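Local coordinates for dual specificity protein phosphatase 18 (Homo sapiens, PDB 2ESB) that removes phosphate from phosphotyrosine, phosphothreonine and phosphoserine in proteins, with a preference for phosphotyrosine and doubly phosphorylated MAP kinase peptides over phosphothreonine, at residues 26-32 with 99-105; 48-54 with 65-71; 125-129 with 162-166; 80-84 with 150-154. The contacts are given in a common frame with arbitrary orientation. Residue numbers count along the deposited sequence, not the author numbering.

Contact 1: residues 26-32 with 99-105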
loop_
_atom_site.group_PDB
_atom_site.type_symbol
_atom_site.label_atom_id
_atom_site.label_comp_id
_atom_site.label_asym_id
_atom_site.label_seq_id
_atom_site.Cartn_x
_atom_site.Cartn_y
_atom_site.Cartn_z
ATOM N N SER A 26 12.994 2.027 2.447
ATOM C CA SER A 26 12.465 3.344 2.081
ATOM C C SER A 26 10.943 3.439 1.986
ATOM O O SER A 26 10.407 4.397 1.412
ATOM C CB SER A 26 13.048 3.781 0.740
ATOM O OG SER A 26 12.482 3.021 -0.312
ATOM N N LEU A 27 10.239 2.447 2.512
ATOM C CA LEU A 27 8.784 2.480 2.454
ATOM C C LEU A 27 8.165 2.116 3.786
ATOM O O LEU A 27 8.614 1.175 4.447
ATOM C CB LEU A 27 8.272 1.523 1.383
ATOM C CG LEU A 27 6.746 1.470 1.236
ATOM C CD1 LEU A 27 6.228 2.817 0.731
ATOM C CD2 LEU A 27 6.375 0.342 0.258
ATOM N N TYR A 28 7.138 2.873 4.166
ATOM C CA TYR A 28 6.400 2.669 5.414
ATOM C C TYR A 28 4.895 2.744 5.145
ATOM O O TYR A 28 4.460 3.333 4.152
ATOM C CB TYR A 28 6.733 3.769 6.426
ATOM C CG TYR A 28 8.192 3.898 6.812
ATOM C CD1 TYR A 28 9.127 4.403 5.912
ATOM C CD2 TYR A 28 8.625 3.557 8.098
ATOM C CE1 TYR A 28 10.459 4.577 6.276
ATOM C CE2 TYR A 28 9.966 3.724 8.479
ATOM C CZ TYR A 28 10.870 4.235 7.559
ATOM O OH TYR A 28 12.186 4.407 7.903
ATOM N N ILE A 29 4.104 2.160 6.039
ATOM C CA ILE A 29 2.645 2.218 5.934
ATOM C C ILE A 29 2.105 2.678 7.290
ATOM O O ILE A 29 2.640 2.296 8.334
ATOM C CB ILE A 29 1.996 0.843 5.663
ATOM C CG1 ILE A 29 2.412 0.299 4.295
ATOM C CG2 ILE A 29 0.480 0.988 5.716
ATOM C CD1 ILE A 29 1.907 -1.134 4.054
ATOM N N SER A 30 1.051 3.485 7.294
ATOM C CA SER A 30 0.486 3.928 8.571
ATOM C C SER A 30 -0.966 4.337 8.430
ATOM O O SER A 30 -1.525 4.337 7.325
ATOM C CB SER A 30 1.274 5.124 9.133
ATOM O OG SER A 30 0.834 6.345 8.544
ATOM N N ASN A 31 -1.588 4.676 9.554
ATOM C CA ASN A 31 -2.965 5.138 9.520
ATOM C C ASN A 31 -2.913 6.663 9.353
ATOM O O ASN A 31 -1.827 7.246 9.226
ATOM C CB ASN A 31 -3.705 4.747 10.805
ATOM C CG ASN A 31 -3.153 5.438 12.025
ATOM O OD1 ASN A 31 -2.161 6.162 11.947
ATOM N ND2 ASN A 31 -3.794 5.221 13.169
ATOM N N GLY A 32 -4.077 7.309 9.347
ATOM C CA GLY A 32 -4.119 8.749 9.165
ATOM C C GLY A 32 -3.570 9.583 10.305
ATOM O O GLY A 32 -3.098 10.700 10.089
ATOM N N ARG A 99 12.519 8.676 1.554
ATOM C CA ARG A 99 11.704 7.594 2.103
ATOM C C ARG A 99 10.230 7.961 1.946
ATOM O O ARG A 99 9.836 9.113 2.134
ATOM C CB ARG A 99 12.029 7.362 3.580
ATOM C CG ARG A 99 13.466 6.943 3.821
ATOM C CD ARG A 99 13.685 6.505 5.262
ATOM N NE ARG A 99 15.115 6.392 5.545
ATOM C CZ ARG A 99 15.629 5.856 6.645
ATOM N NH1 ARG A 99 14.831 5.367 7.583
ATOM N NH2 ARG A 99 16.949 5.818 6.808
ATOM N N THR A 100 9.419 6.965 1.625
ATOM C CA THR A 100 8.004 7.195 1.401
ATOM C C THR A 100 7.086 6.578 2.445
ATOM O O THR A 100 7.301 5.445 2.881
ATOM C CB THR A 100 7.593 6.622 0.019
ATOM O OG1 THR A 100 8.408 7.205 -1.010
ATOM C CG2 THR A 100 6.131 6.904 -0.276
ATOM N N LEU A 101 6.066 7.343 2.844
ATOM C CA LEU A 101 5.036 6.854 3.749
ATOM C C LEU A 101 3.759 6.756 2.931
ATOM O O LEU A 101 3.290 7.752 2.351
ATOM C CB LEU A 101 4.761 7.803 4.936
ATOM C CG LEU A 101 3.471 7.477 5.724
ATOM C CD1 LEU A 101 3.590 6.108 6.431
ATOM C CD2 LEU A 101 3.191 8.570 6.760
ATOM N N LEU A 102 3.221 5.548 2.847
ATOM C CA LEU A 102 1.952 5.318 2.178
ATOM C C LEU A 102 0.962 5.230 3.333
ATOM O O LEU A 102 1.207 4.480 4.266
ATOM C CB LEU A 102 1.930 3.958 1.477
ATOM C CG LEU A 102 2.372 3.809 0.033
ATOM C CD1 LEU A 102 2.404 2.316 -0.315
ATOM C CD2 LEU A 102 1.401 4.583 -0.875
ATOM N N HIS A 103 -0.141 5.975 3.282
ATOM C CA HIS A 103 -1.149 5.879 4.335
ATOM C C HIS A 103 -2.547 6.081 3.762
ATOM O O HIS A 103 -2.723 6.584 2.652
ATOM C CB HIS A 103 -0.908 6.921 5.437
ATOM C CG HIS A 103 -1.400 8.298 5.096
ATOM N ND1 HIS A 103 -2.690 8.713 5.350
ATOM C CD2 HIS A 103 -0.766 9.361 4.537
ATOM C CE1 HIS A 103 -2.829 9.972 4.970
ATOM N NE2 HIS A 103 -1.677 10.389 4.475
ATOM N N CYS A 104 -3.541 5.645 4.516
ATOM C CA CYS A 104 -4.925 5.846 4.128
ATOM C C CYS A 104 -5.593 6.236 5.450
ATOM O O CYS A 104 -4.974 6.955 6.248
ATOM C CB CYS A 104 -5.518 4.583 3.468
ATOM S SG CYS A 104 -5.255 2.993 4.295
ATOM N N ALA A 105 -6.824 5.816 5.708
ATOM C CA ALA A 105 -7.439 6.204 6.976
ATOM C C ALA A 105 -6.963 5.300 8.109
ATOM O O ALA A 105 -6.522 5.781 9.155
ATOM C CB ALA A 105 -8.974 6.173 6.866
HETATM O O HOH W 1 10.462 5.488 -1.323
#
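Strands 27-30 and 100-103 run in the same direction, their axes 4.6 Å apart at closest and crossing at -28°, in register L27-T100, Y28-L101, I29-L102 and S30-H103. They lie in the central sheet of the protein tyrosine phosphatase fold, where strand 100-103 leads into the HCX5R signature loop, or phosphate-binding P-loop. The parallel ladder alternates between the strands: T100 N donates to S26 O (2.8 Å), Y28 N to T100 O (2.9 Å), L102 N to Y28 O (2.9 Å) and S30 N to L102 O (3.2 Å). It then opens, since S30 O stands 3.7 Å from C104 N and finds no partner, and a backbone bond returns at G32 N to A105 O (2.9 Å).

L27, I29, T100 and L102 occupy the face covered by helices 83-95 and 110-122. The branched aliphatic side chains of L27, I29 and L102 suit this buried layer, and L27 CD1 meets L102 CD1 at 4.0 Å; T100 keeps its OG1 on a water that also binds S26 O. On the other face Y28 CB packs on L101 CD1 (3.9 Å), while the long R99 side chain lets NH1 reach Y28 OH at 2.8 Å. C104, the predicted phosphocysteine nucleophile, follows directly after the strand, and its carbonyl O accepts a 3.0 Å hydrogen bond from H103 ND1.

Contact 2: residues 48-54 with 65-71; sequences MVINVSV and QYMQVPV
This is a parallel strand pair in the central sheet, strand 65-68 lying outermost against inner strand 48-51. Both strands are extended, their axes approaching to 4.7 Å at -15°, in register from M48-Q65 to N51-Q68. Hydrogen bonds run V49 N to Q65 O (2.8 Å), M67 N to V49 O (3.1 Å), N51 N to M67 O (3.0 Å) and V69 N to N51 O (2.8 Å). M48 (chi1 t, chi2 p) brings CE to M67 CG at 3.7 Å, both flexible side chains touching helix 83-95; I50 CG2 meets V69 CG2 at 4.1 Å. On the reverse face V49 CB meets Y66 CD2 at 3.5 Å. At the C-terminal end of the strands Q68 (chi1 and chi2 t) reaches past them, its NE2 donating to S53 O (2.6 Å). P70 (phi/psi -71/80) centres an inverse gamma turn. Such a pairing of inner and edge strands, with the V52 side chain about 5 Å from that of C104, the predicted nucleophile, belongs to the phosphatase alpha/beta fold.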
loop_
_atom_site.group_PDB
_atom_site.type_symbol
_atom_site.label_atom_id
_atom_site.label_comp_id
_atom_site.label_asym_id
_atom_site.label_seq_id
_atom_site.Cartn_x
_atom_site.Cartn_y
_atom_site.Cartn_z
ATOM N N MET A 48 8.464 11.790 1.546
ATOM C CA MET A 48 7.329 11.709 0.639
ATOM C C MET A 48 6.146 11.045 1.342
ATOM O O MET A 48 6.289 9.975 1.931
ATOM C CB MET A 48 7.701 10.873 -0.595
ATOM C CG MET A 48 6.588 10.783 -1.645
ATOM S SD MET A 48 6.372 12.350 -2.529
ATOM C CE MET A 48 4.600 12.375 -2.770
ATOM N N VAL A 49 4.986 11.689 1.280
ATOM C CA VAL A 49 3.774 11.152 1.885
ATOM C C VAL A 49 2.719 10.954 0.800
ATOM O O VAL A 49 2.339 11.899 0.099
ATOM C CB VAL A 49 3.206 12.102 2.968
ATOM C CG1 VAL A 49 1.865 11.570 3.467
ATOM C CG2 VAL A 49 4.195 12.217 4.144
ATOM N N ILE A 50 2.257 9.718 0.655
ATOM C CA ILE A 50 1.244 9.391 -0.339
ATOM C C ILE A 50 -0.033 8.989 0.388
ATOM O O ILE A 50 -0.112 7.933 1.007
ATOM C CB ILE A 50 1.698 8.236 -1.252
ATOM C CG1 ILE A 50 3.016 8.609 -1.948
ATOM C CG2 ILE A 50 0.622 7.967 -2.296
ATOM C CD1 ILE A 50 3.537 7.561 -2.951
ATOM N N ASN A 51 -1.025 9.864 0.309
ATOM C CA ASN A 51 -2.309 9.695 0.966
ATOM C C ASN A 51 -3.251 8.976 0.011
ATOM O O ASN A 51 -3.736 9.552 -0.964
ATOM C CB ASN A 51 -2.819 11.096 1.356
ATOM C CG ASN A 51 -4.211 11.096 1.974
ATOM O OD1 ASN A 51 -4.941 10.105 1.948
ATOM N ND2 ASN A 51 -4.592 12.243 2.514
ATOM N N VAL A 52 -3.502 7.700 0.292
ATOM C CA VAL A 52 -4.376 6.908 -0.553
ATOM C C VAL A 52 -5.803 6.926 -0.001
ATOM O O VAL A 52 -6.301 5.930 0.520
ATOM C CB VAL A 52 -3.867 5.441 -0.663
ATOM C CG1 VAL A 52 -4.525 4.758 -1.843
ATOM C CG2 VAL A 52 -2.349 5.422 -0.823
ATOM N N SER A 53 -6.456 8.074 -0.102
ATOM C CA SER A 53 -7.829 8.198 0.391
ATOM C C SER A 53 -8.484 9.432 -0.198
ATOM O O SER A 53 -7.815 10.341 -0.683
ATOM C CB SER A 53 -7.850 8.357 1.909
ATOM O OG SER A 53 -7.574 9.711 2.241
ATOM N N VAL A 54 -9.804 9.464 -0.125
ATOM C CA VAL A 54 -10.552 10.601 -0.606
ATOM C C VAL A 54 -10.760 11.542 0.571
ATOM O O VAL A 54 -10.656 12.759 0.441
ATOM C CB VAL A 54 -11.958 10.173 -1.101
ATOM C CG1 VAL A 54 -12.761 11.392 -1.514
ATOM C CG2 VAL A 54 -11.828 9.216 -2.269
ATOM N N GLN A 65 7.182 16.169 0.919
ATOM C CA GLN A 65 6.349 16.262 -0.279
ATOM C C GLN A 65 5.097 15.420 -0.076
ATOM O O GLN A 65 5.179 14.323 0.470
ATOM C CB GLN A 65 7.125 15.751 -1.502
ATOM C CG GLN A 65 6.421 16.025 -2.820
ATOM C CD GLN A 65 7.082 15.310 -3.994
ATOM O OE1 GLN A 65 8.310 15.209 -4.062
ATOM N NE2 GLN A 65 6.268 14.816 -4.927
ATOM N N TYR A 66 3.943 15.931 -0.509
ATOM C CA TYR A 66 2.673 15.221 -0.347
ATOM C C TYR A 66 1.905 15.068 -1.656
ATOM O O TYR A 66 2.051 15.876 -2.571
ATOM C CB TYR A 66 1.744 15.974 0.629
ATOM C CG TYR A 66 2.262 16.123 2.045
ATOM C CD1 TYR A 66 3.211 17.092 2.365
ATOM C CD2 TYR A 66 1.801 15.291 3.061
ATOM C CE1 TYR A 66 3.690 17.234 3.666
ATOM C CE2 TYR A 66 2.278 15.421 4.381
ATOM C CZ TYR A 66 3.220 16.395 4.672
ATOM O OH TYR A 66 3.688 16.540 5.962
ATOM N N MET A 67 1.085 14.028 -1.733
ATOM C CA MET A 67 0.230 13.819 -2.892
ATOM C C MET A 67 -0.943 12.969 -2.428
ATOM O O MET A 67 -0.899 12.353 -1.360
ATOM C CB MET A 67 0.968 13.118 -4.037
ATOM C CG MET A 67 1.172 11.632 -3.845
ATOM S SD MET A 67 1.925 10.927 -5.325
ATOM C CE MET A 67 0.430 10.731 -6.324
ATOM N N GLN A 68 -1.996 12.928 -3.229
ATOM C CA GLN A 68 -3.165 12.161 -2.848
ATOM C C GLN A 68 -3.726 11.367 -4.007
ATOM O O GLN A 68 -3.788 11.856 -5.142
ATOM C CB GLN A 68 -4.233 13.108 -2.299
ATOM C CG GLN A 68 -5.443 12.426 -1.681
ATOM C CD GLN A 68 -6.147 13.327 -0.687
ATOM O OE1 GLN A 68 -5.693 14.443 -0.413
ATOM N NE2 GLN A 68 -7.250 12.849 -0.130
ATOM N N VAL A 69 -4.103 10.127 -3.705
ATOM C CA VAL A 69 -4.710 9.197 -4.659
ATOM C C VAL A 69 -6.101 9.066 -4.057
ATOM O O VAL A 69 -6.317 8.271 -3.138
ATOM C CB VAL A 69 -3.993 7.838 -4.635
ATOM C CG1 VAL A 69 -4.631 6.879 -5.652
ATOM C CG2 VAL A 69 -2.529 8.049 -4.938
ATOM N N PRO A 70 -7.064 9.850 -4.570
ATOM C CA PRO A 70 -8.447 9.873 -4.090
ATOM C C PRO A 70 -9.335 8.672 -4.385
ATOM O O PRO A 70 -10.142 8.713 -5.311
ATOM C CB PRO A 70 -8.988 11.159 -4.714
ATOM C CG PRO A 70 -8.354 11.121 -6.070
ATOM C CD PRO A 70 -6.913 10.722 -5.756
ATOM N N VAL A 71 -9.189 7.610 -3.598
ATOM C CA VAL A 71 -10.030 6.430 -3.771
ATOM C C VAL A 71 -10.695 6.083 -2.455
ATOM O O VAL A 71 -10.125 6.286 -1.383
ATOM C CB VAL A 71 -9.237 5.198 -4.252
ATOM C CG1 VAL A 71 -8.626 5.473 -5.630
ATOM C CG2 VAL A 71 -8.164 4.853 -3.252
#

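Contact 3: residues 125-129 with 162-166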
loop_
_atom_site.group_PDB
_atom_site.type_symbol
_atom_site.label_atom_id
_atom_site.label_comp_id
_atom_site.label_asym_id
_atom_site.label_seq_id
_atom_site.Cartn_x
_atom_site.Cartn_y
_atom_site.Cartn_z
ATOM N N MET A 125 8.686 -10.027 -5.896
ATOM C CA MET A 125 7.969 -10.917 -4.992
ATOM C C MET A 125 6.627 -11.337 -5.565
ATOM O O MET A 125 5.961 -10.557 -6.240
ATOM C CB MET A 125 7.740 -10.237 -3.639
ATOM C CG MET A 125 9.016 -10.013 -2.834
ATOM S SD MET A 125 8.747 -9.013 -1.352
ATOM C CE MET A 125 8.435 -10.260 -0.154
ATOM N N SER A 126 6.240 -12.581 -5.311
ATOM C CA SER A 126 4.942 -13.062 -5.767
ATOM C C SER A 126 3.928 -12.320 -4.897
ATOM O O SER A 126 4.295 -11.794 -3.839
ATOM C CB SER A 126 4.818 -14.561 -5.513
ATOM O OG SER A 126 4.905 -14.812 -4.126
ATOM N N LEU A 127 2.668 -12.266 -5.328
ATOM C CA LEU A 127 1.644 -11.595 -4.538
ATOM C C LEU A 127 1.596 -12.252 -3.164
ATOM O O LEU A 127 1.496 -11.576 -2.137
ATOM C CB LEU A 127 0.266 -11.689 -5.220
ATOM C CG LEU A 127 -0.917 -11.026 -4.486
ATOM C CD1 LEU A 127 -0.582 -9.557 -4.154
ATOM C CD2 LEU A 127 -2.188 -11.098 -5.358
ATOM N N LEU A 128 1.681 -13.576 -3.137
ATOM C CA LEU A 128 1.650 -14.297 -1.865
ATOM C C LEU A 128 2.806 -13.876 -0.949
ATOM O O LEU A 128 2.596 -13.589 0.240
ATOM C CB LEU A 128 1.720 -15.812 -2.109
ATOM C CG LEU A 128 1.760 -16.719 -0.868
ATOM C CD1 LEU A 128 0.506 -16.514 -0.039
ATOM C CD2 LEU A 128 1.875 -18.182 -1.289
ATOM N N ASP A 129 4.021 -13.841 -1.491
ATOM C CA ASP A 129 5.179 -13.465 -0.674
ATOM C C ASP A 129 5.126 -11.996 -0.272
ATOM O O ASP A 129 5.527 -11.632 0.834
ATOM C CB ASP A 129 6.500 -13.769 -1.399
ATOM C CG ASP A 129 6.796 -15.271 -1.482
ATOM O OD1 ASP A 129 6.158 -16.057 -0.749
ATOM O OD2 ASP A 129 7.676 -15.668 -2.277
ATOM N N ASN A 162 -0.229 -16.771 -11.188
ATOM C CA ASN A 162 -0.782 -16.300 -9.920
ATOM C C ASN A 162 -0.418 -17.198 -8.745
ATOM O O ASN A 162 -0.273 -18.408 -8.898
ATOM C CB ASN A 162 -2.309 -16.197 -10.004
ATOM C CG ASN A 162 -2.769 -14.988 -10.769
ATOM O OD1 ASN A 162 -3.586 -15.097 -11.683
ATOM N ND2 ASN A 162 -2.254 -13.817 -10.398
ATOM N N THR A 163 -0.287 -16.594 -7.568
ATOM C CA THR A 163 0.048 -17.326 -6.356
ATOM C C THR A 163 -1.050 -17.148 -5.315
ATOM O O THR A 163 -1.003 -17.742 -4.240
ATOM C CB THR A 163 1.387 -16.857 -5.776
ATOM O OG1 THR A 163 1.352 -15.436 -5.585
ATOM C CG2 THR A 163 2.527 -17.225 -6.723
ATOM N N VAL A 164 -2.023 -16.304 -5.642
ATOM C CA VAL A 164 -3.180 -16.053 -4.784
ATOM C C VAL A 164 -4.399 -16.135 -5.721
ATOM O O VAL A 164 -4.346 -15.651 -6.852
ATOM C CB VAL A 164 -3.112 -14.652 -4.129
ATOM C CG1 VAL A 164 -4.342 -14.414 -3.271
ATOM C CG2 VAL A 164 -1.844 -14.533 -3.275
ATOM N N HIS A 165 -5.478 -16.759 -5.262
ATOM C CA HIS A 165 -6.681 -16.908 -6.084
ATOM C C HIS A 165 -7.932 -16.611 -5.268
ATOM O O HIS A 165 -8.003 -16.978 -4.096
ATOM C CB HIS A 165 -6.794 -18.342 -6.615
ATOM C CG HIS A 165 -5.500 -18.911 -7.110
ATOM N ND1 HIS A 165 -4.476 -19.277 -6.264
ATOM C CD2 HIS A 165 -5.050 -19.142 -8.367
ATOM C CE1 HIS A 165 -3.451 -19.710 -6.978
ATOM N NE2 HIS A 165 -3.775 -19.638 -8.258
ATOM N N MET A 166 -8.912 -15.955 -5.892
ATOM C CA MET A 166 -10.171 -15.641 -5.220
ATOM C C MET A 166 -11.025 -16.920 -5.149
ATOM O O MET A 166 -11.113 -17.667 -6.125
ATOM C CB MET A 166 -10.934 -14.563 -6.000
ATOM C CG MET A 166 -10.188 -13.229 -6.143
ATOM S SD MET A 166 -9.702 -12.566 -4.533
ATOM C CE MET A 166 -11.296 -11.987 -3.900
#
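S126 sits at the N-cap of helix 127-137. Its chi1 of 62° (p) turns OG back over the first turn, where it accepts from D129 N at 2.9 Å, the classic role of a short hydroxyl side chain at this position. S126 CB also rests against T163 OG1 at 3.6 Å. L127, the first helical residue, has its amide hydrogen-bonded to E155 of helix 145-159, and its side chain enters the buried layer, CG lying 3.8 Å from V164 CG2 and the same side chain touching I152. The next amide is supplied by the second segment: L128 N donates to T163 OG1 at 3.1 Å with an almost straight angle of 161°. The three leading amides of the helix, which have no carbonyl of a preceding turn to bond, thus find acceptors in E155, T163 and S126. Here the chain leaving helix 145-159 folds back over the helical half of the phosphatase fold on its way to the small antiparallel pair 166-167 and 174-175. T163 suits this place because one hydroxyl serves two neighbours, OG1 being hydrogen-bonded to E155 as well as to L128, while beta-branched V164, in an extended backbone, offers a compact apolar surface. L128 uses that surface too, its CB 4.0 Å from V164 CG2.

Contact 4: residues 80-84 with 150-154; sequences CDFFD and QLIHY
The entry into helix 83-95 packs against the middle of helix 145-159, with C80 and Q150 closest in backbone, their CA atoms 5.9 Å apart. Residues 150-154 are regular helix, Y154 N donating to Q150 O at 3.0 Å; in the turn leading into helix 83-95, F83 N donates to C80 O at 3.1 Å. The amide of C80 is satisfied across the contact by Q150 OE1 (2.8 Å). Q150 (chi1 m, chi2 t, chi3 46°, directing OE1 to C80 N) is used at both amide ends, its NE2 donating to S77 O. Between the helices, in the helical bundle that flanks the sheet of the phosphatase fold, F83 (chi1 m) fills the gap: CZ lies 3.7 Å from L151 CD2 and 3.9 Å from Q150 CB, and its ring edge, at CE1, comes within 3.5 Å of Q150 O. Helix 110-122 adjoins this layer, L114 touching F83 and M120 touching Y154. F83 CB stands over the face of the Y154 ring, 4.0 Å from its centroid and 10° off the normal, a CH-pi contact; the two rings are oblique, centroids 5.1 Å apart and planes at 48°. Y154 (chi1 t) is long enough to carry its hydroxyl past F83, where OH donates to D84 OD2 at 2.6 Å. That carboxylate oxygen has a second partner, a salt bridge with K121 NZ.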
loop_
_atom_site.group_PDB
_atom_site.type_symbol
_atom_site.label_atom_id
_atom_site.label_comp_id
_atom_site.label_asym_id
_atom_site.label_seq_id
_atom_site.Cartn_x
_atom_site.Cartn_y
_atom_site.Cartn_z
ATOM N N CYS A 80 -6.280 0.003 -8.995
ATOM C CA CYS A 80 -5.395 -0.588 -9.998
ATOM C C CYS A 80 -4.818 0.430 -10.980
ATOM O O CYS A 80 -3.699 0.246 -11.465
ATOM C CB CYS A 80 -6.119 -1.694 -10.774
ATOM S SG CYS A 80 -7.659 -1.170 -11.548
ATOM N N ASP A 81 -5.553 1.503 -11.275
ATOM C CA ASP A 81 -5.016 2.508 -12.206
ATOM C C ASP A 81 -3.782 3.201 -11.640
ATOM O O ASP A 81 -3.015 3.832 -12.371
ATOM C CB ASP A 81 -6.065 3.560 -12.560
ATOM C CG ASP A 81 -7.272 2.963 -13.253
ATOM O OD1 ASP A 81 -7.131 1.891 -13.876
ATOM O OD2 ASP A 81 -8.357 3.571 -13.182
ATOM N N PHE A 82 -3.571 3.070 -10.337
ATOM C CA PHE A 82 -2.416 3.696 -9.720
ATOM C C PHE A 82 -1.279 2.736 -9.371
ATOM O O PHE A 82 -0.228 3.182 -8.925
ATOM C CB PHE A 82 -2.837 4.464 -8.461
ATOM C CG PHE A 82 -3.760 5.608 -8.741
ATOM C CD1 PHE A 82 -5.134 5.413 -8.788
ATOM C CD2 PHE A 82 -3.252 6.881 -8.981
ATOM C CE1 PHE A 82 -5.993 6.474 -9.072
ATOM C CE2 PHE A 82 -4.103 7.952 -9.267
ATOM C CZ PHE A 82 -5.476 7.746 -9.312
ATOM N N PHE A 83 -1.481 1.436 -9.574
ATOM C CA PHE A 83 -0.449 0.444 -9.249
ATOM C C PHE A 83 0.932 0.773 -9.827
ATOM O O PHE A 83 1.907 0.875 -9.093
ATOM C CB PHE A 83 -0.862 -0.956 -9.739
ATOM C CG PHE A 83 -1.940 -1.618 -8.910
ATOM C CD1 PHE A 83 -2.512 -2.818 -9.337
ATOM C CD2 PHE A 83 -2.377 -1.060 -7.712
ATOM C CE1 PHE A 83 -3.507 -3.458 -8.583
ATOM C CE2 PHE A 83 -3.375 -1.694 -6.946
ATOM C CZ PHE A 83 -3.937 -2.896 -7.390
ATOM N N ASP A 84 1.015 0.926 -11.145
ATOM C CA ASP A 84 2.294 1.218 -11.798
ATOM C C ASP A 84 2.839 2.608 -11.533
ATOM O O ASP A 84 4.017 2.769 -11.211
ATOM C CB ASP A 84 2.179 1.019 -13.310
ATOM C CG ASP A 84 2.410 -0.409 -13.717
ATOM O OD1 ASP A 84 1.590 -0.951 -14.485
ATOM O OD2 ASP A 84 3.421 -0.985 -13.266
ATOM N N GLN A 150 -7.905 -7.040 -8.130
ATOM C CA GLN A 150 -7.046 -6.138 -8.890
ATOM C C GLN A 150 -5.578 -6.533 -8.760
ATOM O O GLN A 150 -4.823 -6.493 -9.742
ATOM C CB GLN A 150 -7.258 -4.696 -8.429
ATOM C CG GLN A 150 -8.573 -4.102 -8.937
ATOM C CD GLN A 150 -8.929 -2.802 -8.245
ATOM O OE1 GLN A 150 -8.086 -1.928 -8.089
ATOM N NE2 GLN A 150 -10.188 -2.665 -7.833
ATOM N N LEU A 151 -5.179 -6.923 -7.552
ATOM C CA LEU A 151 -3.792 -7.336 -7.299
ATOM C C LEU A 151 -3.468 -8.650 -8.015
ATOM O O LEU A 151 -2.371 -8.833 -8.539
ATOM C CB LEU A 151 -3.545 -7.473 -5.792
ATOM C CG LEU A 151 -3.442 -6.150 -5.026
ATOM C CD1 LEU A 151 -3.490 -6.418 -3.524
ATOM C CD2 LEU A 151 -2.149 -5.430 -5.399
ATOM N N ILE A 152 -4.430 -9.561 -8.047
ATOM C CA ILE A 152 -4.244 -10.834 -8.740
ATOM C C ILE A 152 -4.081 -10.569 -10.242
ATOM O O ILE A 152 -3.223 -11.162 -10.906
ATOM C CB ILE A 152 -5.455 -11.771 -8.471
ATOM C CG1 ILE A 152 -5.366 -12.307 -7.039
ATOM C CG2 ILE A 152 -5.482 -12.929 -9.472
ATOM C CD1 ILE A 152 -6.635 -12.999 -6.552
ATOM N N HIS A 153 -4.890 -9.666 -10.785
ATOM C CA HIS A 153 -4.775 -9.337 -12.207
ATOM C C HIS A 153 -3.399 -8.702 -12.490
ATOM O O HIS A 153 -2.752 -9.008 -13.490
ATOM C CB HIS A 153 -5.894 -8.384 -12.623
ATOM C CG HIS A 153 -5.813 -7.952 -14.054
ATOM N ND1 HIS A 153 -5.293 -6.735 -14.437
ATOM C CD2 HIS A 153 -6.164 -8.587 -15.198
ATOM C CE1 HIS A 153 -5.330 -6.635 -15.754
ATOM N NE2 HIS A 153 -5.853 -7.747 -16.239
ATOM N N TYR A 154 -2.949 -7.832 -11.594
ATOM C CA TYR A 154 -1.648 -7.175 -11.750
ATOM C C TYR A 154 -0.521 -8.209 -11.632
ATOM O O TYR A 154 0.456 -8.153 -12.372
ATOM C CB TYR A 154 -1.494 -6.086 -10.688
ATOM C CG TYR A 154 -0.284 -5.199 -10.842
ATOM C CD1 TYR A 154 -0.002 -4.574 -12.050
ATOM C CD2 TYR A 154 0.553 -4.945 -9.760
ATOM C CE1 TYR A 154 1.090 -3.715 -12.186
ATOM C CE2 TYR A 154 1.650 -4.074 -9.882
ATOM C CZ TYR A 154 1.908 -3.468 -11.101
ATOM O OH TYR A 154 2.979 -2.614 -11.247
#

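Contacts 1 and 2 lie side by side in one sheet, supplying four of its five strands, with L101 O 2.8 Å from I50 N and H103 O 2.7 Å from V52 N. Together they frame the predicted nucleophile C104, whose CB lies 3.3 Å from V52 O; bound HEPES, probably from the crystallisation liquor, lies about 3 Å from the A105 side chain. Contacts 3 and 4 belong to the helical side, their centres 13 Å apart and joined through I152, whose O lies 2.9 Å from N162 ND2. Contact 4 touches the sheet side, F82 CG packing on V69 CG1 of contact 2 at 3.5 Å. Contact 3 is remote, its centre about 22 Å from that of contact 1.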